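Long-range contacts in peptide ABC transporter, peptide-binding protein (Thermus thermophilus, PDB 2D5W), which binds oligopeptides, here a pentapeptide, and probably delivers them to an ABC transporter for import into the cell: residues A[407-412]-A[460-465]; A[302-308]-A[544-550]. All coordinates share one frame. Numbering follows the deposited sequence.

Contact 1 of 2, residues A[407-412]-A[460-465]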
loop_
_atom_site.group_PDB
_atom_site.type_symbol
_atom_site.label_atom_id
_atom_site.label_comp_id
_atom_site.label_asym_id
_atom_site.label_seq_id
_atom_site.Cartn_x
_atom_site.Cartn_y
_atom_site.Cartn_z
ATOM N N ILE A 407 15.811 -21.984 0.398
ATOM C CA ILE A 407 15.404 -20.625 0.710
ATOM C C ILE A 407 13.927 -20.523 1.065
ATOM O O ILE A 407 13.079 -21.160 0.438
ATOM C CB ILE A 407 15.745 -19.706 -0.497
ATOM C CG1 ILE A 407 15.518 -18.239 -0.140
ATOM C CG2 ILE A 407 14.924 -20.115 -1.717
ATOM C CD1 ILE A 407 16.054 -17.279 -1.183
ATOM N N GLU A 408 13.624 -19.732 2.088
ATOM C CA GLU A 408 12.246 -19.535 2.512
ATOM C C GLU A 408 11.524 -18.728 1.436
ATOM O O GLU A 408 12.101 -17.812 0.852
ATOM C CB GLU A 408 12.201 -18.778 3.844
ATOM C CG GLU A 408 10.791 -18.619 4.402
ATOM C CD GLU A 408 10.738 -17.793 5.675
ATOM O OE1 GLU A 408 10.281 -18.324 6.707
ATOM O OE2 GLU A 408 11.141 -16.611 5.647
ATOM N N TYR A 409 10.269 -19.076 1.168
ATOM C CA TYR A 409 9.470 -18.377 0.161
ATOM C C TYR A 409 8.103 -18.130 0.787
ATOM O O TYR A 409 7.281 -19.043 0.925
ATOM C CB TYR A 409 9.366 -19.244 -1.099
ATOM C CG TYR A 409 8.848 -18.581 -2.364
ATOM C CD1 TYR A 409 9.023 -19.210 -3.595
ATOM C CD2 TYR A 409 8.147 -17.372 -2.339
ATOM C CE1 TYR A 409 8.521 -18.665 -4.768
ATOM C CE2 TYR A 409 7.631 -16.814 -3.521
ATOM C CZ TYR A 409 7.825 -17.473 -4.731
ATOM O OH TYR A 409 7.327 -16.970 -5.914
ATOM N N VAL A 410 7.891 -16.881 1.182
ATOM C CA VAL A 410 6.666 -16.451 1.835
ATOM C C VAL A 410 5.729 -15.684 0.921
ATOM O O VAL A 410 6.165 -14.874 0.113
ATOM C CB VAL A 410 6.986 -15.494 3.018
ATOM C CG1 VAL A 410 5.701 -15.005 3.668
ATOM C CG2 VAL A 410 7.879 -16.186 4.024
ATOM N N THR A 411 4.437 -15.964 1.035
ATOM C CA THR A 411 3.443 -15.190 0.311
ATOM C C THR A 411 2.126 -15.325 1.060
ATOM O O THR A 411 2.056 -15.987 2.101
ATOM C CB THR A 411 3.286 -15.596 -1.181
ATOM O OG1 THR A 411 2.612 -14.534 -1.874
ATOM C CG2 THR A 411 2.482 -16.881 -1.341
ATOM N N THR A 412 1.096 -14.669 0.545
ATOM C CA THR A 412 -0.226 -14.680 1.154
ATOM C C THR A 412 -0.964 -15.991 0.913
ATOM O O THR A 412 -1.356 -16.296 -0.220
ATOM C CB THR A 412 -1.087 -13.539 0.595
ATOM O OG1 THR A 412 -1.096 -13.621 -0.836
ATOM C CG2 THR A 412 -0.539 -12.181 1.007
ATOM N N TRP A 460 11.617 -13.001 8.526
ATOM C CA TRP A 460 11.488 -13.726 7.265
ATOM C C TRP A 460 12.928 -13.669 6.762
ATOM O O TRP A 460 13.591 -12.636 6.880
ATOM C CB TRP A 460 10.465 -13.109 6.293
ATOM C CG TRP A 460 10.541 -11.649 6.023
ATOM C CD1 TRP A 460 9.990 -10.642 6.766
ATOM C CD2 TRP A 460 11.133 -11.027 4.881
ATOM N NE1 TRP A 460 10.199 -9.433 6.150
ATOM C CE2 TRP A 460 10.900 -9.640 4.990
ATOM C CE3 TRP A 460 11.840 -11.510 3.770
ATOM C CZ2 TRP A 460 11.349 -8.729 4.028
ATOM C CZ3 TRP A 460 12.286 -10.604 2.816
ATOM C CH2 TRP A 460 12.040 -9.230 2.952
ATOM N N THR A 461 13.413 -14.784 6.226
ATOM C CA THR A 461 14.818 -14.905 5.848
ATOM C C THR A 461 15.197 -15.159 4.401
ATOM O O THR A 461 16.361 -15.453 4.115
ATOM C CB THR A 461 15.455 -16.034 6.660
ATOM O OG1 THR A 461 14.773 -17.259 6.360
ATOM C CG2 THR A 461 15.336 -15.751 8.155
ATOM N N GLY A 462 14.244 -15.066 3.489
ATOM C CA GLY A 462 14.579 -15.318 2.103
ATOM C C GLY A 462 13.785 -14.473 1.140
ATOM O O GLY A 462 14.024 -13.273 1.008
ATOM N N MET A 463 12.836 -15.121 0.472
ATOM C CA MET A 463 11.963 -14.492 -0.509
ATOM C C MET A 463 10.587 -14.211 0.090
ATOM O O MET A 463 10.063 -15.013 0.860
ATOM C CB MET A 463 11.807 -15.421 -1.714
ATOM C CG MET A 463 13.103 -15.702 -2.463
ATOM S SD MET A 463 13.035 -17.188 -3.515
ATOM C CE MET A 463 11.928 -16.656 -4.814
ATOM N N PHE A 464 10.006 -13.075 -0.282
ATOM C CA PHE A 464 8.689 -12.676 0.206
ATOM C C PHE A 464 7.969 -12.045 -0.986
ATOM O O PHE A 464 8.303 -10.935 -1.411
ATOM C CB PHE A 464 8.862 -11.672 1.355
ATOM C CG PHE A 464 7.577 -11.249 2.036
ATOM C CD1 PHE A 464 7.624 -10.303 3.057
ATOM C CD2 PHE A 464 6.336 -11.766 1.667
ATOM C CE1 PHE A 464 6.466 -9.878 3.701
ATOM C CE2 PHE A 464 5.167 -11.342 2.310
ATOM C CZ PHE A 464 5.236 -10.398 3.325
ATOM N N GLU A 465 7.002 -12.768 -1.545
ATOM C CA GLU A 465 6.261 -12.273 -2.697
ATOM C C GLU A 465 4.937 -11.621 -2.350
ATOM O O GLU A 465 4.129 -12.174 -1.604
ATOM C CB GLU A 465 5.965 -13.388 -3.709
ATOM C CG GLU A 465 5.169 -12.854 -4.911
ATOM C CD GLU A 465 4.828 -13.895 -5.965
ATOM O OE1 GLU A 465 5.459 -14.972 -5.992
ATOM O OE2 GLU A 465 3.925 -13.618 -6.788
HETATM O O HOH W 1 11.391 -15.086 3.440
HETATM O O HOH W 2 15.698 -18.390 3.730
#
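Parallel strands in the mixed sheet of this PBP-type solute-binding protein join through staggered backbone bonds, and residues 407-412 and 460-465 illustrate how side chains add to that pattern. The strand axes approach to 4.6 Å at 15°, with Y409 opposite M463 and V410 opposite F464. E408 O accepts from M463 N (2.8 Å), V410 N donates to M463 O (2.9 Å), and E465 N donates to V410 O (2.8 Å).

M463 loses the most surface. Its CE methyl sits over one face of the Y409 ring, 4.0 Å from the centroid, a CH-pi contact, while SD lies obliquely at 4.8 Å from that centroid in a Met-aromatic contact. M463 CG meets I407 CD1 at 3.6 Å, so the M463 side chain spans I407 and Y409 on one face of the sheet.

E465 comes next in buried area: its OE1 accepts from Y409 OH at 2.7 Å, and its carbonyl O accepts from T411 OG1 at 2.8 Å. Y409 thus combines a thioether methyl over its ring with a carboxylate at its hydroxyl. In the loop leading into strand 463-465, T461 N donates to E408 OE2 (3.0 Å), which a water also joins to G462 N and M463 O; E408 OE1 is held by N439.

On the opposite face V410 CG1 touches F464 CD2 at 3.9 Å, and both residues pack on V446 of helix 443-446. Helix 416-431 packs on Y409 and T411, strand 435-438 pairs with the other edge of strand 401-410, and strand 293-308 brings I306 against both Y409 and M463.

Contact 2 of 2, residues A[302-308]-A[544-550]; sequences IWEHIDI and ALPLYFR
A classic beta bulge interrupts this antiparallel pair in the mixed sheet of a family 5 solute-binding protein. Strands 302-308 and 544-550 run at 155°, axes 4.6 Å apart. A544 sets its CB 3.9 Å from W303 CH2. L545 pairs with I306, L545 N to I306 O and I306 N to L545 O, both 2.8 Å. P546, opposite H305, has its CB 3.5 Å from W303 NE1, at the indole edge. L547, at phi/psi -109/-71, makes the bulge: L547 N (2.9 Å) and Y548 N (3.3 Å) both donate to E304 O, shifting the register by one. Y548 (chi1 p) turns its ring face to E304 CB, 3.8 Å from the centroid, and its O accepts from E304 N at 3.0 Å. F549 and W303 form a non-hydrogen-bonded pair, F549 CE1 3.6 Å from W303 CD1, the rings oblique. R550 N donates to I302 O (2.9 Å). E304 (chi1 t, chi2 p) also salt-bridges R418; its bridge within the pair joins E304 OE2 to R550 NH2 at 3.0 Å.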
loop_
_atom_site.group_PDB
_atom_site.type_symbol
_atom_site.label_atom_id
_atom_site.label_comp_id
_atom_site.label_asym_id
_atom_site.label_seq_id
_atom_site.Cartn_x
_atom_site.Cartn_y
_atom_site.Cartn_z
ATOM N N ILE A 302 0.539 -1.347 -9.621
ATOM C CA ILE A 302 0.500 -2.547 -8.795
ATOM C C ILE A 302 1.653 -3.425 -9.259
ATOM O O ILE A 302 1.609 -4.022 -10.338
ATOM C CB ILE A 302 -0.841 -3.274 -8.988
ATOM C CG1 ILE A 302 -1.993 -2.278 -8.804
ATOM C CG2 ILE A 302 -0.966 -4.412 -7.982
ATOM C CD1 ILE A 302 -3.312 -2.742 -9.387
ATOM N N TRP A 303 2.675 -3.516 -8.421
ATOM C CA TRP A 303 3.887 -4.235 -8.770
ATOM C C TRP A 303 4.114 -5.532 -8.008
ATOM O O TRP A 303 4.512 -5.516 -6.838
ATOM C CB TRP A 303 5.068 -3.275 -8.584
ATOM C CG TRP A 303 6.419 -3.843 -8.865
ATOM C CD1 TRP A 303 6.858 -4.390 -10.037
ATOM C CD2 TRP A 303 7.526 -3.883 -7.962
ATOM N NE1 TRP A 303 8.175 -4.771 -9.917
ATOM C CE2 TRP A 303 8.610 -4.469 -8.652
ATOM C CE3 TRP A 303 7.708 -3.478 -6.633
ATOM C CZ2 TRP A 303 9.860 -4.662 -8.056
ATOM C CZ3 TRP A 303 8.949 -3.669 -6.042
ATOM C CH2 TRP A 303 10.009 -4.256 -6.753
ATOM N N GLU A 304 3.848 -6.651 -8.679
ATOM C CA GLU A 304 4.058 -7.971 -8.086
ATOM C C GLU A 304 5.568 -8.196 -8.128
ATOM O O GLU A 304 6.204 -8.050 -9.179
ATOM C CB GLU A 304 3.329 -9.049 -8.892
ATOM C CG GLU A 304 3.346 -10.432 -8.236
ATOM C CD GLU A 304 2.416 -10.559 -7.034
ATOM O OE1 GLU A 304 2.508 -11.591 -6.331
ATOM O OE2 GLU A 304 1.591 -9.650 -6.790
ATOM N N HIS A 305 6.139 -8.565 -6.988
ATOM C CA HIS A 305 7.582 -8.719 -6.897
ATOM C C HIS A 305 7.948 -9.665 -5.760
ATOM O O HIS A 305 7.085 -10.109 -5.000
ATOM C CB HIS A 305 8.195 -7.357 -6.586
ATOM C CG HIS A 305 7.826 -6.853 -5.227
ATOM N ND1 HIS A 305 6.561 -6.394 -4.924
ATOM C CD2 HIS A 305 8.514 -6.856 -4.060
ATOM C CE1 HIS A 305 6.484 -6.146 -3.628
ATOM N NE2 HIS A 305 7.655 -6.420 -3.081
ATOM N N ILE A 306 9.242 -9.948 -5.640
ATOM C CA ILE A 306 9.735 -10.793 -4.568
ATOM C C ILE A 306 10.827 -10.041 -3.821
ATOM O O ILE A 306 11.891 -9.761 -4.376
ATOM C CB ILE A 306 10.322 -12.125 -5.095
ATOM C CG1 ILE A 306 9.280 -12.846 -5.956
ATOM C CG2 ILE A 306 10.731 -13.009 -3.918
ATOM C CD1 ILE A 306 9.735 -14.201 -6.482
ATOM N N ASP A 307 10.552 -9.680 -2.574
ATOM C CA ASP A 307 11.558 -9.012 -1.775
ATOM C C ASP A 307 12.547 -10.063 -1.295
ATOM O O ASP A 307 12.215 -11.249 -1.180
ATOM C CB ASP A 307 10.918 -8.272 -0.603
ATOM C CG ASP A 307 10.432 -6.897 -1.002
ATOM O OD1 ASP A 307 9.215 -6.637 -0.902
ATOM O OD2 ASP A 307 11.276 -6.078 -1.434
ATOM N N ILE A 308 13.767 -9.609 -1.032
ATOM C CA ILE A 308 14.863 -10.470 -0.613
ATOM C C ILE A 308 15.518 -9.900 0.637
ATOM O O ILE A 308 15.913 -8.735 0.651
ATOM C CB ILE A 308 15.945 -10.532 -1.716
ATOM C CG1 ILE A 308 15.328 -10.998 -3.040
ATOM C CG2 ILE A 308 17.095 -11.427 -1.277
ATOM C CD1 ILE A 308 14.858 -12.430 -3.048
ATOM N N ALA A 544 15.228 -6.287 -5.195
ATOM C CA ALA A 544 14.007 -7.085 -5.126
ATOM C C ALA A 544 13.863 -7.651 -6.533
ATOM O O ALA A 544 14.424 -7.101 -7.482
ATOM C CB ALA A 544 12.800 -6.222 -4.774
ATOM N N LEU A 545 13.128 -8.748 -6.676
ATOM C CA LEU A 545 12.946 -9.354 -7.987
ATOM C C LEU A 545 11.611 -8.918 -8.566
ATOM O O LEU A 545 10.555 -9.232 -8.016
ATOM C CB LEU A 545 12.994 -10.881 -7.876
ATOM C CG LEU A 545 14.185 -11.460 -7.104
ATOM C CD1 LEU A 545 14.133 -12.980 -7.149
ATOM C CD2 LEU A 545 15.490 -10.961 -7.705
ATOM N N PRO A 546 11.640 -8.167 -9.675
ATOM C CA PRO A 546 10.378 -7.724 -10.272
ATOM C C PRO A 546 9.710 -8.886 -10.998
ATOM O O PRO A 546 10.384 -9.652 -11.687
ATOM C CB PRO A 546 10.825 -6.619 -11.222
ATOM C CG PRO A 546 12.157 -7.135 -11.714
ATOM C CD PRO A 546 12.801 -7.706 -10.463
ATOM N N LEU A 547 8.397 -9.032 -10.834
ATOM C CA LEU A 547 7.693 -10.116 -11.514
ATOM C C LEU A 547 6.809 -9.589 -12.645
ATOM O O LEU A 547 7.119 -9.797 -13.816
ATOM C CB LEU A 547 6.873 -10.947 -10.515
ATOM C CG LEU A 547 7.696 -11.719 -9.471
ATOM C CD1 LEU A 547 6.766 -12.587 -8.635
ATOM C CD2 LEU A 547 8.754 -12.584 -10.157
ATOM N N TYR A 548 5.718 -8.905 -12.311
ATOM C CA TYR A 548 4.835 -8.359 -13.337
ATOM C C TYR A 548 3.980 -7.210 -12.820
ATOM O O TYR A 548 3.809 -7.044 -11.611
ATOM C CB TYR A 548 3.933 -9.459 -13.930
ATOM C CG TYR A 548 3.152 -10.289 -12.927
ATOM C CD1 TYR A 548 3.677 -11.473 -12.402
ATOM C CD2 TYR A 548 1.875 -9.902 -12.522
ATOM C CE1 TYR A 548 2.940 -12.249 -11.499
ATOM C CE2 TYR A 548 1.138 -10.667 -11.622
ATOM C CZ TYR A 548 1.672 -11.835 -11.116
ATOM O OH TYR A 548 0.925 -12.583 -10.232
ATOM N N PHE A 549 3.463 -6.405 -13.746
ATOM C CA PHE A 549 2.601 -5.276 -13.401
ATOM C C PHE A 549 1.160 -5.754 -13.538
ATOM O O PHE A 549 0.793 -6.379 -14.533
ATOM C CB PHE A 549 2.857 -4.089 -14.332
ATOM C CG PHE A 549 4.235 -3.499 -14.199
ATOM C CD1 PHE A 549 4.662 -2.960 -12.991
ATOM C CD2 PHE A 549 5.097 -3.468 -15.289
ATOM C CE1 PHE A 549 5.935 -2.396 -12.873
ATOM C CE2 PHE A 549 6.366 -2.907 -15.180
ATOM C CZ PHE A 549 6.784 -2.370 -13.973
ATOM N N ARG A 550 0.346 -5.441 -12.539
ATOM C CA ARG A 550 -1.039 -5.889 -12.501
ATOM C C ARG A 550 -2.117 -4.873 -12.821
ATOM O O ARG A 550 -1.904 -3.664 -12.758
ATOM C CB ARG A 550 -1.334 -6.467 -11.113
ATOM C CG ARG A 550 -0.547 -7.718 -10.799
ATOM C CD ARG A 550 -0.615 -8.096 -9.331
ATOM N NE ARG A 550 -1.984 -8.254 -8.849
ATOM C CZ ARG A 550 -2.287 -8.674 -7.628
ATOM N NH1 ARG A 550 -3.556 -8.795 -7.258
ATOM N NH2 ARG A 550 -1.316 -8.977 -6.774
#

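In the fold
Contacts 1 and 2 show one sheet built with both strand directions. Strand 293-308 pairs antiparallel with 463-469 on one edge and with 544-557 on the other, so contact 2 lies directly beside contact 1, centres about 13 Å apart. F464 O probably accepts a hydrogen bond from D307 N at 2.8 Å, and M463 CB packs on I306 CG2 at 3.4 Å. Both contacts are buried. Contact 1 has regular parallel pairing supplemented by bridging waters; contact 2 has a bulge and a salt bridge, and its I302 packs against the bound peptide. Where they meet, E465 OE2 and E304 OE1 come to 2.5 Å, close enough to suggest a shared proton, with R418 salt-bridged to E304.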